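Local coordinates for protein endonuclease and methylase LlaGI (Lactococcus lactis, PDB 5FFJ) that acts as a single-chain Type ISP restriction-modification enzyme, probably combining sequence-specific adenine methylation with ATP-driven movement on DNA, and is seen here without its nuclease and bound to DNA, at residues 704-709 with 966-971; 918-923 with 975-980; 1059-1064 with 1198-1203; 1181-1186 with 1209-1214. One frame throughout, in Å; residues are numbered along the deposited sequence.

In the fold
The four contacts form two clusters along one bound DNA. Contacts 1 and 2, with alternating segments and centres about 11 Å apart, lie in the methyltransferase part: contact 2 pairs strands 915-922 and 977-984 of its sheet, and contact 1 packs the start of helix 707-725 and a loop against that sheet. Contacts 3 and 4 come later, in the C-terminal specificity domain, again with alternating segments and centres about 10 Å apart; a backbone hydrogen bond between Gly1060 and Ala1210 joins them. Between the pairs, contact centres lie about 30 to 37 Å apart. Nucleotides 10-12 of chain B meet the first pair and 8-9 the second, so methylating and sequence-reading parts share one strand.

Contact 1 (704-709 with 966-971); sequences FTPIEV and GKIFGS. With nucleotides of chain B.
Phe969 holds its ring between protein and DNA. C2 of DA11 of chain B lies over the ring centre, 3.7 Å above its plane, while CG2 of Ile968 rests near the rim of the opposite face. The Pro706 and Phe969 side chains cross at about a right angle, with Pro706 CD 3.7 Å from Phe969 CD1. Pro706 CG lies against Ile968, close to its O and 4.1 Å from its CG2. Pro706 is the N-cap of helix 707-725, where a rigid residue with no N-H costs no helix hydrogen bond. The Phe-Thr-Pro sequence is consistent with motif X of N6-adenine methyltransferases, and Thr705 OG1 is hydrogen-bonded to Asn854 of the family's Asn-Pro-Pro-Tyr motif. In the first helical turn, Val709 CG2 lies 3.9 Å from Ile968 CG2. A type I turn from Lys967 to Gly970 presents Ile968 and Phe969 to the helix, whereas Lys967, bent at chi3 (-72°), donates hydrogen bonds from NZ to O6 and N7 on the major-groove edge of DG12 of chain B.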
# COMPACT_ATOMS: atom_id res chain seq x y z
N PHE A 704 11.57 4.53 2.64
CA PHE A 704 12.98 4.88 2.62
C PHE A 704 13.15 6.39 2.76
O PHE A 704 12.68 7.16 1.93
CB PHE A 704 13.65 4.39 1.34
CG PHE A 704 15.03 4.94 1.12
CD1 PHE A 704 16.10 4.47 1.85
CD2 PHE A 704 15.25 5.94 0.19
CE1 PHE A 704 17.37 4.98 1.66
CE2 PHE A 704 16.52 6.46 -0.01
CZ PHE A 704 17.58 5.97 0.72
N THR A 705 13.83 6.81 3.83
CA THR A 705 14.02 8.23 4.11
C THR A 705 15.22 8.78 3.33
O THR A 705 16.32 8.23 3.42
CB THR A 705 14.24 8.48 5.61
OG1 THR A 705 13.24 7.78 6.36
CG2 THR A 705 14.18 9.97 5.92
N PRO A 706 15.02 9.87 2.57
CA PRO A 706 16.12 10.52 1.84
C PRO A 706 17.31 10.87 2.73
O PRO A 706 17.14 11.44 3.80
CB PRO A 706 15.47 11.79 1.29
CG PRO A 706 14.04 11.42 1.10
CD PRO A 706 13.71 10.47 2.22
N ILE A 707 18.51 10.51 2.26
CA ILE A 707 19.74 10.76 3.00
C ILE A 707 19.99 12.26 3.22
O ILE A 707 20.54 12.66 4.25
CB ILE A 707 20.95 10.14 2.26
CG1 ILE A 707 20.90 8.62 2.37
CG2 ILE A 707 22.27 10.65 2.84
CD1 ILE A 707 21.49 7.90 1.17
N GLU A 708 19.62 13.07 2.24
CA GLU A 708 19.80 14.52 2.35
C GLU A 708 18.97 15.08 3.50
O GLU A 708 19.31 16.11 4.08
CB GLU A 708 19.43 15.22 1.04
CG GLU A 708 20.19 14.74 -0.18
CD GLU A 708 19.57 13.52 -0.84
OE1 GLU A 708 18.80 12.80 -0.16
OE2 GLU A 708 19.84 13.28 -2.03
N VAL A 709 17.87 14.41 3.81
CA VAL A 709 16.99 14.81 4.91
C VAL A 709 17.57 14.35 6.25
O VAL A 709 17.68 15.14 7.19
CB VAL A 709 15.58 14.22 4.74
CG1 VAL A 709 14.73 14.42 6.00
CG2 VAL A 709 14.89 14.84 3.53
N GLY A 966 7.58 19.17 -5.49
CA GLY A 966 8.13 17.84 -5.25
C GLY A 966 7.75 17.21 -3.93
O GLY A 966 7.63 17.89 -2.91
N LYS A 967 7.56 15.90 -3.96
CA LYS A 967 7.27 15.11 -2.77
C LYS A 967 8.57 14.54 -2.20
O LYS A 967 9.24 13.75 -2.86
CB LYS A 967 6.28 13.99 -3.09
CG LYS A 967 5.00 14.47 -3.75
CD LYS A 967 4.12 13.32 -4.22
CE LYS A 967 4.71 12.63 -5.43
NZ LYS A 967 3.70 11.82 -6.16
N ILE A 968 8.91 14.94 -0.98
CA ILE A 968 10.18 14.57 -0.36
C ILE A 968 10.44 13.06 -0.33
O ILE A 968 11.58 12.62 -0.51
CB ILE A 968 10.26 15.10 1.09
CG1 ILE A 968 10.38 16.62 1.09
CG2 ILE A 968 11.44 14.46 1.84
CD1 ILE A 968 11.74 17.14 0.64
N PHE A 969 9.40 12.28 -0.07
CA PHE A 969 9.51 10.82 -0.09
C PHE A 969 9.00 10.25 -1.41
O PHE A 969 8.72 9.05 -1.51
CB PHE A 969 8.74 10.23 1.09
CG PHE A 969 9.19 10.76 2.43
CD1 PHE A 969 10.18 10.11 3.15
CD2 PHE A 969 8.63 11.91 2.96
CE1 PHE A 969 10.60 10.60 4.37
CE2 PHE A 969 9.05 12.40 4.18
CZ PHE A 969 10.04 11.74 4.89
N GLY A 970 8.90 11.10 -2.43
CA GLY A 970 8.45 10.68 -3.75
C GLY A 970 7.12 9.97 -3.70
O GLY A 970 6.12 10.52 -3.27
N SER A 971 7.12 8.71 -4.14
CA SER A 971 5.91 7.90 -4.16
C SER A 971 5.59 7.34 -2.77
O SER A 971 4.64 6.57 -2.61
CB SER A 971 6.06 6.76 -5.17
OG SER A 971 7.33 6.13 -5.03
P DG B 12 0.23 8.51 0.94
OP1 DG B 12 0.33 9.96 1.22
OP2 DG B 12 -1.09 7.85 0.91
O5' DG B 12 0.96 8.28 -0.46
C5' DG B 12 1.22 6.96 -0.92
C4' DG B 12 -0.01 6.35 -1.55
O4' DG B 12 -0.55 7.29 -2.53
C3' DG B 12 0.25 5.08 -2.33
O3' DG B 12 -0.95 4.28 -2.39
C2' DG B 12 0.68 5.62 -3.69
C1' DG B 12 -0.16 6.90 -3.84
N9 DG B 12 0.54 8.03 -4.48
C8 DG B 12 1.88 8.33 -4.44
N7 DG B 12 2.19 9.41 -5.11
C5 DG B 12 0.98 9.85 -5.63
C6 DG B 12 0.68 10.97 -6.44
O6 DG B 12 1.46 11.83 -6.88
N1 DG B 12 -0.68 11.05 -6.73
C2 DG B 12 -1.62 10.15 -6.30
N2 DG B 12 -2.88 10.38 -6.68
N3 DG B 12 -1.36 9.10 -5.55
C4 DG B 12 -0.05 9.01 -5.25
P DA B 11 -2.41 9.06 5.96
OP1 DA B 11 -2.74 7.62 5.82
OP2 DA B 11 -2.06 9.60 7.29
O5' DA B 11 -1.23 9.40 4.94
C5' DA B 11 0.12 9.17 5.30
C4' DA B 11 0.98 8.98 4.07
O4' DA B 11 2.39 9.05 4.44
C3' DA B 11 0.82 7.64 3.38
O3' DA B 11 1.17 7.73 1.99
C2' DA B 11 1.81 6.79 4.16
C1' DA B 11 2.98 7.76 4.30
N9 DA B 11 3.85 7.53 5.45
C8 DA B 11 3.56 6.85 6.60
N7 DA B 11 4.55 6.84 7.46
C5 DA B 11 5.55 7.56 6.83
C6 DA B 11 6.86 7.90 7.22
N6 DA B 11 7.40 7.55 8.39
N1 DA B 11 7.60 8.63 6.36
C2 DA B 11 7.06 8.98 5.19
N3 DA B 11 5.84 8.72 4.72
C4 DA B 11 5.14 7.99 5.60

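Contact 2 (918-923 with 975-980). With nucleotides of chain B.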
# COMPACT_ATOMS: atom_id res chain seq x y z
N GLY A 918 14.40 16.08 16.80
CA GLY A 918 14.61 16.33 15.38
C GLY A 918 13.88 15.30 14.54
O GLY A 918 14.24 14.12 14.53
N PHE A 919 12.85 15.76 13.83
CA PHE A 919 11.97 14.87 13.07
C PHE A 919 11.74 15.36 11.64
O PHE A 919 11.79 16.56 11.36
CB PHE A 919 10.60 14.76 13.76
CG PHE A 919 10.53 13.72 14.86
CD1 PHE A 919 11.50 12.74 15.00
CD2 PHE A 919 9.47 13.74 15.74
CE1 PHE A 919 11.40 11.80 16.01
CE2 PHE A 919 9.37 12.80 16.75
CZ PHE A 919 10.34 11.83 16.89
N VAL A 920 11.49 14.40 10.75
CA VAL A 920 10.83 14.67 9.48
C VAL A 920 9.42 14.13 9.63
O VAL A 920 9.23 12.95 9.95
CB VAL A 920 11.56 14.04 8.27
CG1 VAL A 920 11.75 12.53 8.45
CG2 VAL A 920 10.80 14.33 6.98
N SER A 921 8.43 14.98 9.41
CA SER A 921 7.05 14.63 9.73
C SER A 921 6.05 15.25 8.76
O SER A 921 6.41 16.05 7.90
CB SER A 921 6.71 15.07 11.15
OG SER A 921 6.95 16.46 11.32
N ASN A 922 4.79 14.86 8.92
CA ASN A 922 3.69 15.55 8.26
C ASN A 922 3.68 16.99 8.75
O ASN A 922 3.62 17.24 9.95
CB ASN A 922 2.36 14.85 8.55
CG ASN A 922 1.22 15.38 7.71
OD1 ASN A 922 1.28 16.50 7.19
ND2 ASN A 922 0.17 14.59 7.58
N GLY A 923 3.74 17.94 7.82
CA GLY A 923 3.84 19.34 8.17
C GLY A 923 2.50 20.05 8.27
O GLY A 923 2.45 21.28 8.29
N THR A 975 1.58 13.62 1.72
CA THR A 975 1.32 14.67 2.69
C THR A 975 2.34 15.80 2.62
O THR A 975 3.45 15.62 2.12
CB THR A 975 1.33 14.12 4.13
OG1 THR A 975 2.63 13.61 4.43
CG2 THR A 975 0.29 13.02 4.29
N SER A 976 1.96 16.96 3.14
CA SER A 976 2.90 18.05 3.33
C SER A 976 4.00 17.58 4.28
O SER A 976 3.70 16.99 5.32
CB SER A 976 2.20 19.30 3.89
OG SER A 976 3.07 20.42 3.88
N ILE A 977 5.25 17.82 3.91
CA ILE A 977 6.39 17.41 4.73
C ILE A 977 7.08 18.61 5.36
O ILE A 977 7.16 19.68 4.75
CB ILE A 977 7.41 16.60 3.90
CG1 ILE A 977 6.77 15.34 3.33
CG2 ILE A 977 8.63 16.24 4.75
CD1 ILE A 977 6.19 14.39 4.38
N ALA A 978 7.57 18.43 6.58
CA ALA A 978 8.28 19.49 7.28
C ALA A 978 9.28 18.89 8.25
O ALA A 978 9.02 17.86 8.88
CB ALA A 978 7.31 20.40 8.01
N ILE A 979 10.44 19.53 8.37
CA ILE A 979 11.43 19.15 9.36
C ILE A 979 11.26 20.03 10.59
O ILE A 979 11.27 21.26 10.50
CB ILE A 979 12.86 19.27 8.82
CG1 ILE A 979 13.14 18.14 7.83
CG2 ILE A 979 13.87 19.21 9.97
CD1 ILE A 979 14.46 18.26 7.09
N SER A 980 11.10 19.38 11.74
CA SER A 980 10.93 20.08 13.01
C SER A 980 12.05 19.73 13.97
O SER A 980 12.28 18.55 14.26
CB SER A 980 9.59 19.72 13.63
OG SER A 980 8.53 20.02 12.75
P DC B 10 -3.14 15.74 6.92
OP1 DC B 10 -2.09 15.81 7.96
OP2 DC B 10 -3.19 16.78 5.88
O5' DC B 10 -3.08 14.31 6.20
C5' DC B 10 -3.05 13.12 6.98
C4' DC B 10 -4.02 12.08 6.45
O4' DC B 10 -5.27 12.73 6.05
C3' DC B 10 -3.53 11.32 5.22
O3' DC B 10 -3.66 9.91 5.41
C2' DC B 10 -4.42 11.83 4.09
C1' DC B 10 -5.69 12.20 4.81
N1 DC B 10 -6.52 13.23 4.10
C2 DC B 10 -7.74 12.88 3.50
O2 DC B 10 -8.13 11.71 3.56
N3 DC B 10 -8.45 13.84 2.85
C4 DC B 10 -7.99 15.09 2.80
N4 DC B 10 -8.72 16.01 2.16
C5 DC B 10 -6.75 15.46 3.41
C6 DC B 10 -6.06 14.51 4.03
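Strands 918-922 and 977-980 run antiparallel, their axes 4.7 Å apart at closest and 154° between directions. They are central strands of the Rossmann-like methyltransferase sheet, whose strand order 3-2-1-4-5-7-6 marks the class I fold; reversed strand 977-984 sits beside 915-922. Phe919 with Ser980 and Ser921 with Ala978 are hydrogen-bonded pairs, each joined by two reciprocal backbone N to O bonds of 2.9 to 3.0 Å. Val920 with Ile979 is a non-hydrogen-bonded pair whose side chains share the sheet face that helix 707-725 covers, suiting branched aliphatic residues. Val920 CG2, anti to the backbone N, reaches diagonally to Ile977 CG2 at 3.7 Å. The other face carries Ser921, Ala978 and Ser980, together with Phe919, whose ring leads away from the partner strand. Gly923 N donates to Ser976 O at 2.7 Å, from above the carbonyl plane, and Gly923 CA lies 3.6 Å from Ala978 CB, where a side chain would collide. At the last bridge, Asn922 with Ile977, the Asn922 side chain crosses Thr975 at about a right angle. Its OD1 accepts from Ser924 N, which turns the amide so that ND2 makes a weak bond, 2.6 Å and 118°, to OP1 of DC10 of chain B.

Contact 3 (1059-1064 with 1198-1203). With nucleotides of chain C; nucleotides of chain B.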
# COMPACT_ATOMS: atom_id res chain seq x y z
N ILE A 1059 -23.75 22.32 6.42
CA ILE A 1059 -22.56 21.91 5.70
C ILE A 1059 -22.91 20.72 4.81
O ILE A 1059 -23.80 19.93 5.14
CB ILE A 1059 -21.40 21.59 6.66
CG1 ILE A 1059 -21.65 20.30 7.44
CG2 ILE A 1059 -21.24 22.73 7.66
CD1 ILE A 1059 -20.47 19.93 8.31
N GLY A 1060 -22.23 20.61 3.67
CA GLY A 1060 -22.63 19.70 2.62
C GLY A 1060 -22.75 18.25 3.04
O GLY A 1060 -22.08 17.81 3.96
N ILE A 1061 -23.61 17.52 2.34
CA ILE A 1061 -23.91 16.14 2.70
C ILE A 1061 -22.69 15.24 2.48
O ILE A 1061 -21.87 15.50 1.60
CB ILE A 1061 -25.13 15.61 1.90
CG1 ILE A 1061 -25.93 14.61 2.73
CG2 ILE A 1061 -24.71 14.99 0.58
CD1 ILE A 1061 -27.26 14.25 2.13
N VAL A 1062 -22.58 14.20 3.30
CA VAL A 1062 -21.53 13.19 3.14
C VAL A 1062 -22.14 11.80 3.29
O VAL A 1062 -22.45 11.37 4.40
CB VAL A 1062 -20.39 13.37 4.18
CG1 VAL A 1062 -19.10 12.74 3.67
CG2 VAL A 1062 -20.18 14.84 4.51
N THR A 1063 -22.31 11.10 2.17
CA THR A 1063 -23.01 9.82 2.17
C THR A 1063 -22.09 8.66 2.57
O THR A 1063 -22.56 7.59 2.96
CB THR A 1063 -23.59 9.48 0.79
OG1 THR A 1063 -22.57 8.90 -0.03
CG2 THR A 1063 -24.16 10.73 0.10
N ASN A 1064 -20.79 8.88 2.42
CA ASN A 1064 -19.74 7.90 2.72
C ASN A 1064 -19.75 6.68 1.78
O ASN A 1064 -18.92 5.78 1.92
CB ASN A 1064 -19.84 7.42 4.18
CG ASN A 1064 -19.05 8.32 5.14
OD1 ASN A 1064 -19.14 9.54 5.09
ND2 ASN A 1064 -18.24 7.69 6.01
N GLU A 1198 -29.63 25.34 -6.52
CA GLU A 1198 -31.08 25.21 -6.40
C GLU A 1198 -31.44 23.87 -5.78
O GLU A 1198 -32.62 23.59 -5.51
CB GLU A 1198 -31.72 25.35 -7.78
CG GLU A 1198 -33.18 25.74 -7.76
CD GLU A 1198 -33.75 25.90 -9.16
OE1 GLU A 1198 -33.00 25.67 -10.13
OE2 GLU A 1198 -34.94 26.25 -9.28
N TYR A 1199 -30.43 23.04 -5.55
CA TYR A 1199 -30.62 21.67 -5.09
C TYR A 1199 -29.77 21.36 -3.86
O TYR A 1199 -28.92 22.15 -3.46
CB TYR A 1199 -30.28 20.69 -6.21
CG TYR A 1199 -31.12 20.86 -7.46
CD1 TYR A 1199 -30.86 21.89 -8.36
CD2 TYR A 1199 -32.16 19.99 -7.75
CE1 TYR A 1199 -31.61 22.05 -9.50
CE2 TYR A 1199 -32.92 20.14 -8.89
CZ TYR A 1199 -32.64 21.17 -9.76
OH TYR A 1199 -33.40 21.32 -10.90
N LEU A 1200 -30.01 20.19 -3.28
CA LEU A 1200 -29.17 19.66 -2.21
C LEU A 1200 -27.73 19.59 -2.70
O LEU A 1200 -27.48 19.25 -3.86
CB LEU A 1200 -29.68 18.29 -1.78
CG LEU A 1200 -29.07 17.63 -0.55
CD1 LEU A 1200 -30.10 16.73 0.09
CD2 LEU A 1200 -27.83 16.83 -0.90
N SER A 1201 -26.78 19.90 -1.82
CA SER A 1201 -25.37 20.00 -2.23
C SER A 1201 -24.47 19.05 -1.46
O SER A 1201 -24.57 18.92 -0.24
CB SER A 1201 -24.88 21.44 -2.05
OG SER A 1201 -25.55 22.32 -2.93
N ASP A 1202 -23.58 18.38 -2.19
CA ASP A 1202 -22.58 17.52 -1.58
C ASP A 1202 -21.61 18.37 -0.79
O ASP A 1202 -21.61 19.59 -0.91
CB ASP A 1202 -21.83 16.70 -2.63
CG ASP A 1202 -21.08 15.52 -2.04
OD1 ASP A 1202 -21.70 14.71 -1.33
OD2 ASP A 1202 -19.86 15.41 -2.28
N MET A 1203 -20.77 17.72 0.01
CA MET A 1203 -19.75 18.43 0.76
C MET A 1203 -18.65 18.91 -0.18
O MET A 1203 -17.96 19.88 0.11
CB MET A 1203 -19.17 17.53 1.85
CG MET A 1203 -18.18 18.21 2.78
SD MET A 1203 -17.12 17.01 3.59
CE MET A 1203 -17.67 17.16 5.27
P DG C 16 -17.10 7.45 -0.67
OP1 DG C 16 -17.61 6.18 -1.23
OP2 DG C 16 -18.04 8.55 -0.37
O5' DG C 16 -16.27 7.13 0.65
C5' DG C 16 -15.27 8.04 1.07
C4' DG C 16 -14.69 7.69 2.43
O4' DG C 16 -13.87 8.80 2.87
C3' DG C 16 -15.70 7.55 3.56
O3' DG C 16 -15.08 6.99 4.71
C2' DG C 16 -16.04 9.00 3.79
C1' DG C 16 -14.63 9.59 3.79
N9 DG C 16 -14.55 10.99 3.38
C8 DG C 16 -15.35 11.65 2.48
N7 DG C 16 -15.02 12.91 2.33
C5 DG C 16 -13.94 13.08 3.18
C6 DG C 16 -13.15 14.22 3.45
O6 DG C 16 -13.26 15.36 2.98
N1 DG C 16 -12.15 13.95 4.38
C2 DG C 16 -11.94 12.73 4.98
N2 DG C 16 -10.92 12.65 5.85
N3 DG C 16 -12.66 11.65 4.73
C4 DG C 16 -13.64 11.90 3.83
P DA C 17 -15.53 5.57 5.31
OP1 DA C 17 -15.22 4.55 4.28
OP2 DA C 17 -16.90 5.68 5.84
O5' DA C 17 -14.53 5.38 6.55
C5' DA C 17 -13.12 5.35 6.31
C4' DA C 17 -12.36 6.24 7.28
O4' DA C 17 -12.75 7.62 7.08
C3' DA C 17 -12.59 5.95 8.77
O3' DA C 17 -11.34 6.02 9.46
C2' DA C 17 -13.56 7.03 9.20
C1' DA C 17 -13.15 8.19 8.31
N9 DA C 17 -14.20 9.14 8.04
C8 DA C 17 -15.47 8.87 7.63
N7 DA C 17 -16.21 9.93 7.43
C5 DA C 17 -15.35 10.98 7.73
C6 DA C 17 -15.53 12.36 7.72
N6 DA C 17 -16.68 12.94 7.38
N1 DA C 17 -14.48 13.13 8.07
C2 DA C 17 -13.33 12.54 8.41
N3 DA C 17 -13.04 11.24 8.45
C4 DA C 17 -14.11 10.51 8.10
P DT B 8 -13.26 22.33 11.63
OP1 DT B 8 -12.63 23.18 12.67
OP2 DT B 8 -14.03 22.96 10.54
O5' DT B 8 -12.14 21.41 10.96
C5' DT B 8 -11.49 20.38 11.72
C4' DT B 8 -10.63 19.50 10.83
O4' DT B 8 -11.38 18.30 10.45
C3' DT B 8 -10.19 20.13 9.52
O3' DT B 8 -8.93 19.62 9.10
C2' DT B 8 -11.32 19.71 8.59
C1' DT B 8 -11.50 18.26 9.03
N1 DT B 8 -12.81 17.62 8.65
C2 DT B 8 -12.88 16.25 8.55
O2 DT B 8 -11.94 15.51 8.77
N3 DT B 8 -14.11 15.75 8.21
C4 DT B 8 -15.25 16.47 7.94
O4 DT B 8 -16.30 15.92 7.64
C5 DT B 8 -15.12 17.91 8.05
C7 DT B 8 -16.29 18.81 7.78
C6 DT B 8 -13.92 18.41 8.39
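A single backbone bridge, flanked by apolar packing, joins the edges of two small sheets inside the specificity domain. Segment 1059-1064 leaves strand 1058-1059, an outermost strand of the antiparallel sheet, while 1198-1203 contains the short strand 1200-1201 at the margin of the mixed sheet. Ile1061 makes both bonds of the bridge: its N donates to Ser1201 O (3.1 Å, 167°), and its O receives Met1203 N on a lone pair at 2.9 Å. Gly1060 fits where the backbones run close, its CA 3.5 Å from Ser1201 O, and a side chain there would strike the opposing backbone. Ile1061 CG2 lies 3.9 Å from Leu1200 CD2, the two side chains crossing at about a right angle. Asp1202 brings OD1 beside Ile1061 O without bonding to it; its OD2 is held by a salt bridge to Arg1147 and by His1204 N. In this target-recognition domain the bridge also brings protein to both DNA strands. Val1062 CG2 touches Met1203 CE at 3.5 Å, and that flexible, unbranched thioether carries the same methyl to the major-groove edge of DT8 of chain B, next to its C7 and O4. Asn1064, in the left-handed backbone region that asparagine tolerates well (phi 67°), donates from ND2 to OP2 of DA17 of chain C, with its OD1 near C2' of DG16 of the same strand.

Contact 4 (1181-1186 with 1209-1214); sequences INISGQ and QARNLP. With nucleotides of chain B.
Gln1209, just before strand 1210-1214, and Arg1211 within it make the direct DNA bonds; the strand pairs antiparallel with 1181-1184 in the specificity domain. Gln1209 OE1 accepts N4 of DC9 of chain B at 2.7 Å, a major-groove contact, and Arg1211 NH2 grips OP2 of DT8 of chain B at 3.1 Å near the guanidinium plane. A glutamine suits the first place because its amide can accept and donate together: NE2 gives a straight bond (169°) to Gln1186 O, which fixes the amide's rotation with OE1 facing the base. With its chain bent at chi2 (-89°), the amide lies between base and loop. Gln1186 then lays OE1 over one face of the Arg1211 guanidinium, 2.9 Å from NH1 but badly angled for a hydrogen bond; that amide oxygen's partial negative charge probably favours the cation. Gly1185, without a side chain, lets Arg1211 NE approach its CA to 3.8 Å. Farther out, Ile1183 CD1 meets Leu1213 CD1 at 4.2 Å on the face shared with Ile1181. Across the sheet Asn1182 turns ND2 to Ser1201 OG. The shortest backbone hydrogen bond of the strand pair is Ile1183 N to Arg1211 O, 2.7 Å and nearly along the C=O axis.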
# COMPACT_ATOMS: atom_id res chain seq x y z
N ILE A 1181 -26.41 29.08 -0.69
CA ILE A 1181 -25.13 29.57 -1.18
C ILE A 1181 -24.01 28.68 -0.68
O ILE A 1181 -23.60 28.80 0.48
CB ILE A 1181 -24.87 31.02 -0.73
CG1 ILE A 1181 -26.01 31.93 -1.18
CG2 ILE A 1181 -23.54 31.52 -1.27
CD1 ILE A 1181 -25.94 33.33 -0.61
N ASN A 1182 -23.52 27.78 -1.52
CA ASN A 1182 -22.38 26.97 -1.15
C ASN A 1182 -21.11 27.81 -1.09
O ASN A 1182 -20.92 28.71 -1.91
CB ASN A 1182 -22.18 25.81 -2.12
CG ASN A 1182 -23.35 24.84 -2.13
OD1 ASN A 1182 -23.62 24.16 -1.14
ND2 ASN A 1182 -24.05 24.77 -3.25
N ILE A 1183 -20.26 27.52 -0.12
CA ILE A 1183 -18.99 28.22 0.03
C ILE A 1183 -17.87 27.26 0.42
O ILE A 1183 -18.13 26.20 1.00
CB ILE A 1183 -19.07 29.32 1.11
CG1 ILE A 1183 -19.63 28.75 2.41
CG2 ILE A 1183 -19.93 30.49 0.62
CD1 ILE A 1183 -19.53 29.69 3.59
N SER A 1184 -16.64 27.63 0.10
CA SER A 1184 -15.47 26.92 0.60
C SER A 1184 -15.55 26.96 2.12
O SER A 1184 -16.00 27.95 2.69
CB SER A 1184 -14.17 27.54 0.09
OG SER A 1184 -14.22 27.81 -1.30
N GLY A 1185 -15.11 25.88 2.77
CA GLY A 1185 -15.26 25.76 4.21
C GLY A 1185 -13.96 25.62 4.96
O GLY A 1185 -13.13 24.77 4.63
N GLN A 1186 -13.78 26.51 5.93
CA GLN A 1186 -12.89 26.31 7.07
C GLN A 1186 -11.64 25.44 6.80
O GLN A 1186 -11.57 24.28 7.21
CB GLN A 1186 -13.72 25.71 8.22
CG GLN A 1186 -13.90 26.65 9.42
CD GLN A 1186 -15.13 26.33 10.25
OE1 GLN A 1186 -16.21 26.07 9.70
NE2 GLN A 1186 -14.98 26.35 11.57
N GLN A 1209 -14.35 20.47 2.29
CA GLN A 1209 -15.42 20.70 3.26
C GLN A 1209 -16.20 21.96 2.88
O GLN A 1209 -15.68 23.07 2.94
CB GLN A 1209 -14.85 20.82 4.68
CG GLN A 1209 -13.73 21.84 4.85
CD GLN A 1209 -12.35 21.25 4.60
OE1 GLN A 1209 -12.21 20.24 3.90
NE2 GLN A 1209 -11.33 21.87 5.18
N ALA A 1210 -17.45 21.78 2.47
CA ALA A 1210 -18.25 22.89 1.97
C ALA A 1210 -19.40 23.22 2.91
O ALA A 1210 -20.18 22.34 3.29
CB ALA A 1210 -18.79 22.58 0.58
N ARG A 1211 -19.49 24.49 3.27
CA ARG A 1211 -20.61 25.00 4.04
C ARG A 1211 -21.62 25.61 3.07
O ARG A 1211 -21.23 26.10 2.01
CB ARG A 1211 -20.14 26.05 5.06
CG ARG A 1211 -18.76 25.79 5.67
CD ARG A 1211 -18.77 24.53 6.54
NE ARG A 1211 -17.42 23.99 6.75
CZ ARG A 1211 -16.94 23.57 7.92
NH1 ARG A 1211 -17.67 23.62 9.02
NH2 ARG A 1211 -15.70 23.10 7.97
N ASN A 1212 -22.90 25.56 3.42
CA ASN A 1212 -23.92 26.23 2.62
C ASN A 1212 -24.84 27.05 3.51
O ASN A 1212 -25.02 26.76 4.69
CB ASN A 1212 -24.73 25.22 1.80
CG ASN A 1212 -25.44 24.19 2.65
OD1 ASN A 1212 -26.54 24.44 3.15
ND2 ASN A 1212 -24.81 23.03 2.82
N LEU A 1213 -25.42 28.09 2.91
CA LEU A 1213 -26.22 29.06 3.64
C LEU A 1213 -27.63 29.11 3.05
O LEU A 1213 -27.88 29.87 2.12
CB LEU A 1213 -25.55 30.43 3.58
CG LEU A 1213 -24.16 30.43 4.22
CD1 LEU A 1213 -23.29 31.52 3.64
CD2 LEU A 1213 -24.27 30.58 5.73
N PRO A 1214 -28.55 28.30 3.59
CA PRO A 1214 -29.88 28.16 2.99
C PRO A 1214 -30.72 29.43 3.07
O PRO A 1214 -30.57 30.22 4.00
CB PRO A 1214 -30.52 27.04 3.82
CG PRO A 1214 -29.84 27.11 5.13
CD PRO A 1214 -28.43 27.52 4.84
P DT B 8 -13.26 22.33 11.63
OP1 DT B 8 -12.63 23.18 12.67
OP2 DT B 8 -14.03 22.96 10.54
O5' DT B 8 -12.14 21.41 10.96
C5' DT B 8 -11.49 20.38 11.72
C4' DT B 8 -10.63 19.50 10.83
O4' DT B 8 -11.38 18.30 10.45
C3' DT B 8 -10.19 20.13 9.52
O3' DT B 8 -8.93 19.62 9.10
C2' DT B 8 -11.32 19.71 8.59
C1' DT B 8 -11.50 18.26 9.03
N1 DT B 8 -12.81 17.62 8.65
C2 DT B 8 -12.88 16.25 8.55
O2 DT B 8 -11.94 15.51 8.77
N3 DT B 8 -14.11 15.75 8.21
C4 DT B 8 -15.25 16.47 7.94
O4 DT B 8 -16.30 15.92 7.64
C5 DT B 8 -15.12 17.91 8.05
C7 DT B 8 -16.29 18.81 7.78
C6 DT B 8 -13.92 18.41 8.39
P DC B 9 -7.56 20.30 9.59
OP1 DC B 9 -7.63 20.43 11.06
OP2 DC B 9 -7.34 21.52 8.77
O5' DC B 9 -6.43 19.23 9.19
C5' DC B 9 -6.34 18.00 9.91
C4' DC B 9 -6.31 16.80 8.97
O4' DC B 9 -7.63 16.62 8.36
C3' DC B 9 -5.33 16.91 7.80
O3' DC B 9 -4.55 15.72 7.68
C2' DC B 9 -6.24 17.12 6.59
C1' DC B 9 -7.46 16.33 6.99
N1 DC B 9 -8.73 16.68 6.24
C2 DC B 9 -9.55 15.65 5.74
O2 DC B 9 -9.22 14.47 5.91
N3 DC B 9 -10.68 15.99 5.07
C4 DC B 9 -11.01 17.27 4.90
N4 DC B 9 -12.14 17.55 4.24
C5 DC B 9 -10.19 18.32 5.41
C6 DC B 9 -9.08 17.98 6.07